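Long-range contacts in desulfoferrodoxin (Rbo) (Treponema pallidum subsp. pallidum str. Nichols, PDB 1Y07), which probably reduces superoxide to hydrogen peroxide at a mononuclear non-haem iron centre: residues 14-19 with 89-94; 78-83 with 116-121. All coordinates share one frame; numbering follows the deposited sequence.

Overall arrangement
Along the chain the four segments alternate: 14-19 of contact 1, 78-83 of contact 2, 89-94 of contact 1 and 116-121 of contact 2. The centres of the two contacts lie about 8 Å apart. Strands 78-85 and 88-93 follow each other in sequence and are neighbours in one antiparallel sheet, in which strand 112-119 flanks 78-85 on its other side. Contact 2 is therefore a pairing within that sheet and leads to the iron, whereas contact 1 lays the N-terminal hairpin over the sheet. Trp80 ties them together, stacking on Phe16 while packing against Phe118, so hairpin, sheet and metal-bearing strand share one buried core.

Contact 1: residues 14-19 with 89-94; sequences AGFFLG and IQLKEL
Glu93 OE2 is held by one salt bridge, to Arg3 NE of the second subunit, and also abuts one ring edge. That edge belongs to Phe16: CE2 lies 3.8 Å from Glu93 OE2, which sits in the plane of the ring. Glu93 reaches this spot with an extended chain beyond CG, sliding past the phenyl group in the opposite direction, with the carboxylate turned 39° from the ring plane. Phe16 has CG in the crowded position between the backbone N and the carbonyl carbon (chi1 49°), and its ring edge meets Leu91 tip to tip, with CE1 3.7 Å from Leu91 CD1. Two residues further along Leu18 and two back along Ile89's strand, Leu18 and Ile89 also point their ends at each other, and Leu18 CD1 lies 3.8 Å from Ile89 CD1. The same Leu18 CD1 approaches Leu91 CD1 at 4.3 Å, which joins the two clusters into one apolar seam.

The strand axes run antiparallel to within 19° but stay 10.8 Å apart, so side chains alone bridge the gap. Trp80 stacks on Phe16, and Leu5 touches both Leu18 and Ile89. Both strands also take part in an antiparallel ladder with the second subunit. Such spacing, with side chains meeting end to end between the layers, is characteristic of face-to-face beta-sheet packing, here between the N-terminal hairpin and the sheet of the iron-binding domain.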
# COMPACT_ATOMS: atom_id res chain seq x y z
N ALA B 14 6.27 13.85 6.77
CA ALA B 14 5.05 14.58 6.41
C ALA B 14 4.13 13.79 5.46
O ALA B 14 3.28 14.38 4.79
CB ALA B 14 5.39 15.95 5.81
N GLY B 15 4.27 12.46 5.39
CA GLY B 15 3.48 11.70 4.44
C GLY B 15 4.20 11.52 3.10
O GLY B 15 5.33 11.98 2.87
N PHE B 16 3.54 10.81 2.19
CA PHE B 16 4.19 10.37 1.00
C PHE B 16 3.21 9.70 0.06
O PHE B 16 2.03 9.52 0.37
CB PHE B 16 5.32 9.36 1.34
CG PHE B 16 4.89 8.27 2.26
CD1 PHE B 16 4.73 7.00 1.81
CD2 PHE B 16 4.68 8.53 3.62
CE1 PHE B 16 4.36 6.00 2.69
CE2 PHE B 16 4.28 7.51 4.48
CZ PHE B 16 4.13 6.26 4.01
N PHE B 17 3.73 9.35 -1.10
CA PHE B 17 2.97 8.64 -2.11
C PHE B 17 3.69 7.41 -2.56
O PHE B 17 4.90 7.38 -2.67
CB PHE B 17 2.71 9.53 -3.32
CG PHE B 17 2.10 10.87 -2.95
CD1 PHE B 17 2.89 11.87 -2.35
CD2 PHE B 17 0.76 11.13 -3.22
CE1 PHE B 17 2.35 13.09 -2.04
CE2 PHE B 17 0.21 12.37 -2.90
CZ PHE B 17 0.98 13.31 -2.28
N LEU B 18 2.90 6.38 -2.81
CA LEU B 18 3.37 5.11 -3.38
C LEU B 18 2.80 5.01 -4.79
O LEU B 18 1.60 5.10 -4.97
CB LEU B 18 2.86 3.95 -2.47
CG LEU B 18 3.08 2.46 -2.73
CD1 LEU B 18 3.02 1.80 -1.38
CD2 LEU B 18 2.02 1.80 -3.64
N GLY B 19 3.66 4.89 -5.79
CA GLY B 19 3.25 4.67 -7.15
C GLY B 19 3.42 3.23 -7.61
O GLY B 19 4.39 2.55 -7.28
N ILE B 89 0.43 -5.48 -2.15
CA ILE B 89 1.45 -4.65 -1.48
C ILE B 89 0.97 -4.41 -0.05
O ILE B 89 -0.25 -4.43 0.21
CB ILE B 89 1.76 -3.28 -2.19
CG1 ILE B 89 0.55 -2.36 -2.25
CG2 ILE B 89 2.43 -3.52 -3.54
CD1 ILE B 89 0.85 -1.01 -2.73
N GLN B 90 1.92 -4.18 0.84
CA GLN B 90 1.65 -3.76 2.20
C GLN B 90 2.65 -2.71 2.63
O GLN B 90 3.76 -2.66 2.13
CB GLN B 90 1.82 -4.91 3.18
CG GLN B 90 0.99 -6.09 2.78
CD GLN B 90 0.77 -7.09 3.98
OE1 GLN B 90 0.55 -6.67 5.06
NE2 GLN B 90 0.86 -8.39 3.69
N LEU B 91 2.24 -1.86 3.55
CA LEU B 91 3.16 -0.92 4.13
C LEU B 91 2.81 -0.74 5.58
O LEU B 91 1.65 -0.61 5.94
CB LEU B 91 3.21 0.37 3.33
CG LEU B 91 4.27 1.44 3.71
CD1 LEU B 91 4.62 2.32 2.53
CD2 LEU B 91 3.73 2.20 4.85
N LYS B 92 3.83 -0.82 6.43
CA LYS B 92 3.67 -0.53 7.85
C LYS B 92 4.73 0.45 8.30
O LYS B 92 5.93 0.27 8.03
CB LYS B 92 3.84 -1.84 8.69
CG LYS B 92 2.70 -2.84 8.52
CD LYS B 92 2.84 -4.09 9.40
CE LYS B 92 1.55 -4.84 9.58
NZ LYS B 92 1.65 -5.91 10.50
N GLU B 93 4.29 1.47 9.01
CA GLU B 93 5.23 2.38 9.67
C GLU B 93 5.79 1.68 10.90
O GLU B 93 5.13 0.88 11.54
CB GLU B 93 4.54 3.68 10.02
CG GLU B 93 4.08 4.41 8.78
CD GLU B 93 3.30 5.71 9.00
OE1 GLU B 93 2.78 5.91 10.12
OE2 GLU B 93 3.18 6.51 8.03
N LEU B 94 7.03 1.97 11.24
CA LEU B 94 7.68 1.40 12.43
C LEU B 94 7.65 2.38 13.65
O LEU B 94 7.97 3.56 13.48
CB LEU B 94 9.15 1.14 12.08
CG LEU B 94 9.42 -0.28 11.55
CD1 LEU B 94 8.86 -0.52 10.17
CD2 LEU B 94 10.90 -0.53 11.51

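Contact 2: residues 78-83 with 116-121; sequences IAWVCL and YEFCNL. With FE (Fe (III) ion), chain H.
Cys119 SG binds the ferric ion FE directly, at 2.1 Å. The sulfur stands anti to the backbone N (chi1 163°), which carries it off the end of strand 112-119 toward the metal. Leu121 N gives the thiolate a weak hydrogen bond, 3.3 Å to Cys119 SG, which may withdraw a little charge from it. Behind the ligand, Ile78 CD1 rests 3.8 Å from Cys119 CB. The same methyl borders the carboxylate of Glu117, whose chain is bent at chi2 and crosses Ile78 at about a right angle; the Glu117 side chain also comes within about 3 Å (nearest atoms) of that of the iron ligand His50.

What positions these groups is the strand pairing. Cys82 and Tyr116 form a hydrogen-bonded antiparallel pair, with Cys82 N to Tyr116 O and Tyr116 N to Cys82 O both 2.8 Å. Nearer the iron, Ala79 N donates to Phe118 O at 2.8 Å, nearly along the C=O axis, while Phe118 N reaches Trp80 O at 3.1 Å. Two residues thus face one, and Ala79 has helix-like torsions (phi -81°, psi -43°), the evidence for a beta bulge. It shifts the register by one residue between the Val81-Glu117 and Ile78-Cys119 pairs.

On the sheet face of Trp80, Phe118 CB sits 3.5 Å from the centroid of the indole six-membered ring, a CH-pi contact over the face. The Phe118 ring is slid aside and barely overlaps the indole. Leu9 packs on both side chains. With His50, His70, His76 and His122 completing the coordination, this is the four-histidine, one-cysteine iron centre characteristic of superoxide reductases.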
# COMPACT_ATOMS: atom_id res chain seq x y z
N ILE B 78 14.34 4.17 11.00
CA ILE B 78 13.58 3.56 9.88
C ILE B 78 12.11 3.92 10.05
O ILE B 78 11.46 3.57 11.03
CB ILE B 78 13.73 2.03 9.84
CG1 ILE B 78 15.22 1.62 9.82
CG2 ILE B 78 12.99 1.48 8.64
CD1 ILE B 78 16.05 2.38 8.79
N ALA B 79 11.57 4.58 9.04
CA ALA B 79 10.21 5.13 9.09
C ALA B 79 9.17 4.09 8.80
O ALA B 79 8.15 4.02 9.48
CB ALA B 79 10.09 6.22 8.12
N TRP B 80 9.42 3.27 7.80
CA TRP B 80 8.44 2.30 7.33
C TRP B 80 9.12 1.22 6.50
O TRP B 80 10.27 1.39 6.04
CB TRP B 80 7.27 3.00 6.56
CG TRP B 80 7.67 3.93 5.41
CD1 TRP B 80 7.62 5.30 5.43
CD2 TRP B 80 8.12 3.57 4.09
NE1 TRP B 80 8.05 5.82 4.22
CE2 TRP B 80 8.36 4.79 3.38
CE3 TRP B 80 8.39 2.35 3.45
CZ2 TRP B 80 8.84 4.80 2.08
CZ3 TRP B 80 8.87 2.37 2.15
CH2 TRP B 80 9.06 3.57 1.47
N VAL B 81 8.41 0.12 6.32
CA VAL B 81 8.80 -0.98 5.46
C VAL B 81 7.60 -1.27 4.57
O VAL B 81 6.45 -1.30 5.07
CB VAL B 81 9.18 -2.26 6.27
CG1 VAL B 81 9.37 -3.46 5.36
CG2 VAL B 81 10.42 -1.97 7.14
N CYS B 82 7.86 -1.46 3.30
CA CYS B 82 6.85 -1.82 2.29
C CYS B 82 7.20 -3.21 1.76
O CYS B 82 8.37 -3.51 1.50
CB CYS B 82 6.85 -0.77 1.19
SG CYS B 82 5.81 -1.15 -0.23
N LEU B 83 6.21 -4.06 1.58
CA LEU B 83 6.37 -5.39 1.05
C LEU B 83 5.58 -5.51 -0.21
O LEU B 83 4.39 -5.18 -0.24
CB LEU B 83 5.84 -6.40 2.06
CG LEU B 83 6.34 -7.82 1.96
CD1 LEU B 83 7.78 -7.92 2.18
CD2 LEU B 83 5.51 -8.70 2.90
N TYR B 116 11.12 -3.17 0.91
CA TYR B 116 11.64 -1.81 0.76
C TYR B 116 11.56 -1.14 2.12
O TYR B 116 10.61 -1.35 2.80
CB TYR B 116 10.85 -0.98 -0.26
CG TYR B 116 10.61 -1.67 -1.58
CD1 TYR B 116 9.62 -2.63 -1.69
CD2 TYR B 116 11.40 -1.41 -2.71
CE1 TYR B 116 9.37 -3.30 -2.89
CE2 TYR B 116 11.15 -2.06 -3.91
CZ TYR B 116 10.14 -3.02 -3.98
OH TYR B 116 9.86 -3.75 -5.13
N GLU B 117 12.60 -0.40 2.52
CA GLU B 117 12.60 0.34 3.81
C GLU B 117 13.05 1.76 3.56
O GLU B 117 13.89 1.99 2.70
CB GLU B 117 13.47 -0.33 4.87
CG GLU B 117 14.96 -0.29 4.60
CD GLU B 117 15.69 0.98 5.07
OE1 GLU B 117 16.92 1.07 4.87
OE2 GLU B 117 15.07 1.90 5.59
N PHE B 118 12.47 2.71 4.27
CA PHE B 118 12.87 4.11 4.21
C PHE B 118 13.54 4.58 5.50
O PHE B 118 12.92 4.54 6.57
CB PHE B 118 11.64 5.01 3.94
CG PHE B 118 11.97 6.50 3.89
CD1 PHE B 118 12.77 7.01 2.89
CD2 PHE B 118 11.49 7.37 4.86
CE1 PHE B 118 13.09 8.35 2.86
CE2 PHE B 118 11.81 8.73 4.81
CZ PHE B 118 12.60 9.21 3.83
N CYS B 119 14.78 5.04 5.38
CA CYS B 119 15.47 5.71 6.48
C CYS B 119 15.33 7.24 6.30
O CYS B 119 15.46 7.77 5.22
CB CYS B 119 16.93 5.29 6.51
SG CYS B 119 17.98 6.41 7.50
N ASN B 120 15.05 7.94 7.38
CA ASN B 120 14.74 9.36 7.28
C ASN B 120 15.95 10.16 6.82
O ASN B 120 15.81 11.21 6.19
CB ASN B 120 14.19 9.89 8.61
CG ASN B 120 15.28 10.26 9.57
OD1 ASN B 120 16.04 9.40 10.05
ND2 ASN B 120 15.35 11.54 9.89
N LEU B 121 17.13 9.62 7.09
CA LEU B 121 18.38 10.26 6.66
C LEU B 121 19.00 9.66 5.39
O LEU B 121 19.67 10.37 4.67
CB LEU B 121 19.41 10.22 7.80
CG LEU B 121 19.05 10.96 9.10
CD1 LEU B 121 20.26 11.08 9.97
CD2 LEU B 121 18.44 12.37 8.83
FE FE H . 19.91 5.66 8.05